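Local coordinates for agglutinin (Narcissus pseudonarcissus, PDB 1NPL), which binds mannose specifically, acting as an agglutinating bulb lectin of the monocot mannose-binding family, here crystallised with a mannose-alpha1,3-mannose disaccharide, at the interface of chains A and B. Sequence-based numbering; all coordinates share one arbitrary frame. Chains: chain A/B, Protein (agglutinin).

Contact 1: the interface of chains A and B. Residues chain A 2-3, 87, 89; chain B 2-3, 5, 87.
A:Ile3 and B:Ile3 meet tip to tip close to the two-fold axis, their delta methyls CD1 and CD1 3.5 Å apart. In each isoleucine CG1 stands anti to the carbonyl carbon (chi1 -58°) and the chain runs on extended, which sends CD1 outward to the partner. Each CD1 also slips alongside a valine of the other chain: B:Ile3 CD1 lies 3.8 Å from A:Val87 CG1, and A:Ile3 CD1 packs against B:Val87 CG1 in the twin arrangement. The four branched residues thus form a small interlocking apolar cluster.

Beside it, A:Asn2 and B:Asn2 lie side by side, pointing opposite ways, with their amide planes 33° apart. The oxygens A:Asn2 OD1 and B:Asn2 OD1 lie 3.5 Å apart, a packing contact and not a bond.

On the flank, A:Gln89 crosses B:Tyr5 obliquely. Its extended chain carries CD to 3.5 Å from ring atom CE2 of B:Tyr5, and its amide is turned 71° from the ring plane. The CB of A:Gln89 rests near the phenol oxygen. Within chain B, the CG2 branch of B:Ile3 covers the centre of one face of this ring, while the glutamine amide lies off the CE2 rim on the other side of its plane.

The patch joins the N-terminal strands 3-5 of both chains, with strands 84-88 and the loop after them alongside.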
loop_
_atom_site.group_PDB
_atom_site.type_symbol
_atom_site.label_atom_id
_atom_site.label_comp_id
_atom_site.label_asym_id
_atom_site.label_seq_id
_atom_site.Cartn_x
_atom_site.Cartn_y
_atom_site.Cartn_z
ATOM N N ASN A 2 6.067 4.974 2.165
ATOM C CA ASN A 2 7.440 4.940 1.737
ATOM C C ASN A 2 8.100 6.309 1.599
ATOM O O ASN A 2 9.228 6.311 1.066
ATOM C CB ASN A 2 7.509 4.094 0.462
ATOM C CG ASN A 2 6.803 4.658 -0.757
ATOM O OD1 ASN A 2 5.864 5.416 -0.716
ATOM N ND2 ASN A 2 7.225 4.288 -1.971
ATOM N N ILE A 3 7.433 7.400 1.940
ATOM C CA ILE A 3 8.026 8.736 1.729
ATOM C C ILE A 3 7.961 9.614 2.960
ATOM O O ILE A 3 6.900 9.623 3.589
ATOM C CB ILE A 3 7.255 9.476 0.592
ATOM C CG1 ILE A 3 7.349 8.566 -0.657
ATOM C CG2 ILE A 3 7.805 10.856 0.268
ATOM C CD1 ILE A 3 6.811 9.110 -1.945
ATOM N N VAL A 87 12.850 8.897 0.155
ATOM C CA VAL A 87 12.077 7.802 -0.387
ATOM C C VAL A 87 12.744 6.462 0.015
ATOM O O VAL A 87 13.940 6.325 -0.284
ATOM C CB VAL A 87 11.894 7.843 -1.918
ATOM C CG1 VAL A 87 10.950 6.704 -2.352
ATOM C CG2 VAL A 87 11.244 9.158 -2.377
ATOM N N GLN A 89 12.893 3.091 -1.510
ATOM C CA GLN A 89 12.454 2.653 -2.833
ATOM C C GLN A 89 12.239 1.141 -2.905
ATOM O O GLN A 89 12.733 0.425 -2.040
ATOM C CB GLN A 89 13.488 3.058 -3.932
ATOM C CG GLN A 89 13.897 4.541 -3.806
ATOM C CD GLN A 89 14.738 5.019 -5.012
ATOM O OE1 GLN A 89 14.678 6.200 -5.334
ATOM N NE2 GLN A 89 15.520 4.187 -5.695
ATOM N N ASN B 2 2.714 4.687 -6.075
ATOM C CA ASN B 2 2.609 6.114 -6.211
ATOM C C ASN B 2 3.798 6.781 -6.897
ATOM O O ASN B 2 3.806 8.028 -6.870
ATOM C CB ASN B 2 2.296 6.692 -4.828
ATOM C CG ASN B 2 3.382 6.546 -3.778
ATOM O OD1 ASN B 2 4.218 5.675 -3.773
ATOM N ND2 ASN B 2 3.420 7.423 -2.769
ATOM N N ILE B 3 4.782 6.038 -7.378
ATOM C CA ILE B 3 5.980 6.672 -7.965
ATOM C C ILE B 3 6.337 6.116 -9.327
ATOM O O ILE B 3 6.293 4.892 -9.464
ATOM C CB ILE B 3 7.207 6.434 -7.031
ATOM C CG1 ILE B 3 6.822 7.024 -5.652
ATOM C CG2 ILE B 3 8.494 7.076 -7.525
ATOM C CD1 ILE B 3 7.886 7.058 -4.599
ATOM N N TYR B 5 9.690 6.031 -11.692
ATOM C CA TYR B 5 11.100 6.391 -11.514
ATOM C C TYR B 5 11.671 6.838 -12.874
ATOM O O TYR B 5 11.158 6.358 -13.898
ATOM C CB TYR B 5 11.964 5.232 -10.970
ATOM C CG TYR B 5 11.655 4.928 -9.488
ATOM C CD1 TYR B 5 10.590 4.065 -9.208
ATOM C CD2 TYR B 5 12.354 5.516 -8.448
ATOM C CE1 TYR B 5 10.247 3.751 -7.891
ATOM C CE2 TYR B 5 12.011 5.211 -7.134
ATOM C CZ TYR B 5 10.992 4.349 -6.849
ATOM O OH TYR B 5 10.601 4.059 -5.562
ATOM N N VAL B 87 5.891 11.720 -8.500
ATOM C CA VAL B 87 5.222 11.229 -7.316
ATOM C C VAL B 87 3.736 11.668 -7.353
ATOM O O VAL B 87 3.518 12.881 -7.490
ATOM C CB VAL B 87 5.857 11.685 -5.986
ATOM C CG1 VAL B 87 5.137 10.993 -4.811
ATOM C CG2 VAL B 87 7.337 11.284 -5.897
#

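Contact 2: the interface of chains A and B. Residues chain A 3, 5, 84-85; chain B 87, 89-90, 97.
The phenol oxygen OH of B:Tyr97 is held from two directions, by its own chain and by a water leading to chain A. It donates to the side-chain oxygen OE1 of B:Gln89 at 2.6 Å, lying in the carbonyl plane at a C=O...O angle of 146°. Water 1, 3.1 Å from B:Tyr97 OH, connects it to the backbone carbonyl of A:Tyr84, so the tyrosine is tied through solvent to the start of strand 84-88 of the partner. The bond to OE1 also helps to fix the rotation of the B:Gln89 amide.

A:Val85 crosses the tyrosine at about a right angle and lays its CG1 methyl over the ring face, 3.9 Å from the centroid of the B:Tyr97 ring and displaced toward the rim. CG1 is the branch anti to the carbonyl carbon (chi1 -63°); CG2 touches the ring nearer its CD1 and CG atoms.

A:Tyr5 is flanked at opposite rims by B:Gln89 and B:Lys90, both on the side of its plane away from A:Ile3 CG2. Its CE2 rim meets the glutamine amide, which sits off the ring plane, as in the twin pair. The extended lysine passes beyond the CD1-CE1 rim, raised out of the ring plane and pointing the opposite way, with A:Tyr5 CE1 4.0 Å from B:Lys90 CE. The amino nitrogen NZ of B:Lys90 is 2.7 Å from water 2, which lies 3.2 Å from the carbonyl oxygen of A:Ile3. Waters 1 and 2 lie near the plane of the A:Tyr5 ring, at opposite edges.

B:Gln89 and B:Tyr97 are the first and last residues of a mannose-binding QXDXNXVXY motif. The contact therefore packs chain A against the third of chain B's mannose-binding motifs, though these residues alone do not show whether sugar occupies it, and probably steadies those two side chains while helping to hold the subunits together.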
loop_
_atom_site.group_PDB
_atom_site.type_symbol
_atom_site.label_atom_id
_atom_site.label_comp_id
_atom_site.label_asym_id
_atom_site.label_seq_id
_atom_site.Cartn_x
_atom_site.Cartn_y
_atom_site.Cartn_z
ATOM N N ILE A 3 7.433 7.400 1.940
ATOM C CA ILE A 3 8.026 8.736 1.729
ATOM C C ILE A 3 7.961 9.614 2.960
ATOM O O ILE A 3 6.900 9.623 3.589
ATOM C CB ILE A 3 7.255 9.476 0.592
ATOM C CG1 ILE A 3 7.349 8.566 -0.657
ATOM C CG2 ILE A 3 7.805 10.856 0.268
ATOM C CD1 ILE A 3 6.811 9.110 -1.945
ATOM N N TYR A 5 8.188 13.638 3.731
ATOM C CA TYR A 5 8.213 14.855 2.915
ATOM C C TYR A 5 9.027 15.932 3.658
ATOM O O TYR A 5 9.054 15.878 4.899
ATOM C CB TYR A 5 6.806 15.417 2.612
ATOM C CG TYR A 5 6.033 14.531 1.612
ATOM C CD1 TYR A 5 5.322 13.439 2.123
ATOM C CD2 TYR A 5 6.067 14.749 0.246
ATOM C CE1 TYR A 5 4.606 12.589 1.277
ATOM C CE2 TYR A 5 5.361 13.900 -0.601
ATOM C CZ TYR A 5 4.641 12.849 -0.112
ATOM O OH TYR A 5 3.966 11.967 -0.924
ATOM N N TYR A 84 11.550 18.855 -0.631
ATOM C CA TYR A 84 12.301 17.623 -0.930
ATOM C C TYR A 84 11.457 16.417 -0.505
ATOM O O TYR A 84 10.523 16.596 0.303
ATOM C CB TYR A 84 13.664 17.612 -0.181
ATOM C CG TYR A 84 14.637 18.732 -0.497
ATOM C CD1 TYR A 84 14.465 20.005 0.046
ATOM C CD2 TYR A 84 15.696 18.539 -1.367
ATOM C CE1 TYR A 84 15.328 21.056 -0.252
ATOM C CE2 TYR A 84 16.604 19.564 -1.670
ATOM C CZ TYR A 84 16.410 20.808 -1.092
ATOM O OH TYR A 84 17.320 21.822 -1.339
ATOM N N VAL A 85 11.864 15.228 -0.962
ATOM C CA VAL A 85 11.388 13.956 -0.398
ATOM C C VAL A 85 12.575 12.985 -0.126
ATOM O O VAL A 85 13.564 12.856 -0.864
ATOM C CB VAL A 85 10.402 13.207 -1.332
ATOM C CG1 VAL A 85 9.136 14.023 -1.567
ATOM C CG2 VAL A 85 11.000 12.954 -2.739
ATOM N N VAL B 87 5.891 11.720 -8.500
ATOM C CA VAL B 87 5.222 11.229 -7.316
ATOM C C VAL B 87 3.736 11.668 -7.353
ATOM O O VAL B 87 3.518 12.881 -7.490
ATOM C CB VAL B 87 5.857 11.685 -5.986
ATOM C CG1 VAL B 87 5.137 10.993 -4.811
ATOM C CG2 VAL B 87 7.337 11.284 -5.897
ATOM N N GLN B 89 1.195 12.408 -4.763
ATOM C CA GLN B 89 1.358 12.543 -3.317
ATOM C C GLN B 89 0.041 12.368 -2.563
ATOM O O GLN B 89 -1.017 12.463 -3.177
ATOM C CB GLN B 89 1.960 13.936 -2.947
ATOM C CG GLN B 89 3.198 14.266 -3.806
ATOM C CD GLN B 89 3.938 15.527 -3.304
ATOM O OE1 GLN B 89 5.146 15.609 -3.493
ATOM N NE2 GLN B 89 3.298 16.515 -2.684
ATOM N N LYS B 90 0.201 12.174 -1.272
ATOM C CA LYS B 90 -0.921 12.053 -0.352
ATOM C C LYS B 90 -1.792 13.304 -0.269
ATOM O O LYS B 90 -3.005 13.194 -0.138
ATOM C CB LYS B 90 -0.363 11.629 1.016
ATOM C CG LYS B 90 0.439 12.782 1.690
ATOM C CD LYS B 90 0.740 12.338 3.140
ATOM C CE LYS B 90 1.662 13.403 3.790
ATOM N NZ LYS B 90 2.513 12.755 4.851
ATOM N N TYR B 97 10.512 15.468 -8.784
ATOM C CA TYR B 97 11.631 15.823 -7.925
ATOM C C TYR B 97 12.963 15.266 -8.500
ATOM O O TYR B 97 13.100 14.103 -8.929
ATOM C CB TYR B 97 11.600 15.333 -6.446
ATOM C CG TYR B 97 10.447 15.805 -5.577
ATOM C CD1 TYR B 97 9.231 15.086 -5.560
ATOM C CD2 TYR B 97 10.521 16.935 -4.780
ATOM C CE1 TYR B 97 8.165 15.482 -4.775
ATOM C CE2 TYR B 97 9.477 17.350 -4.001
ATOM C CZ TYR B 97 8.299 16.641 -4.009
ATOM O OH TYR B 97 7.281 17.075 -3.180
HETATM O O HOH W 1 8.119 17.800 -0.259
HETATM O O HOH W 2 3.911 10.578 4.203
#

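The C-alpha centres of contact 1 and contact 2 lie about 7 Å apart, and the two share A:Ile3 and B:Val87, so they are neighbouring stretches of one continuous two-fold interface. Contact 1 lies by the axis, where the N-terminal strands 3-5 meet; contact 2 runs outward from it to strand 94-98. Symmetry repeats contact 2 with the chains exchanged, giving the last of each subunit's three sugar-binding motifs a neighbour from the other subunit. The deposited assembly is a tetramer, and this pair probably forms one of its dimers, which would set the relative placement of the mannose sites of the two subunits.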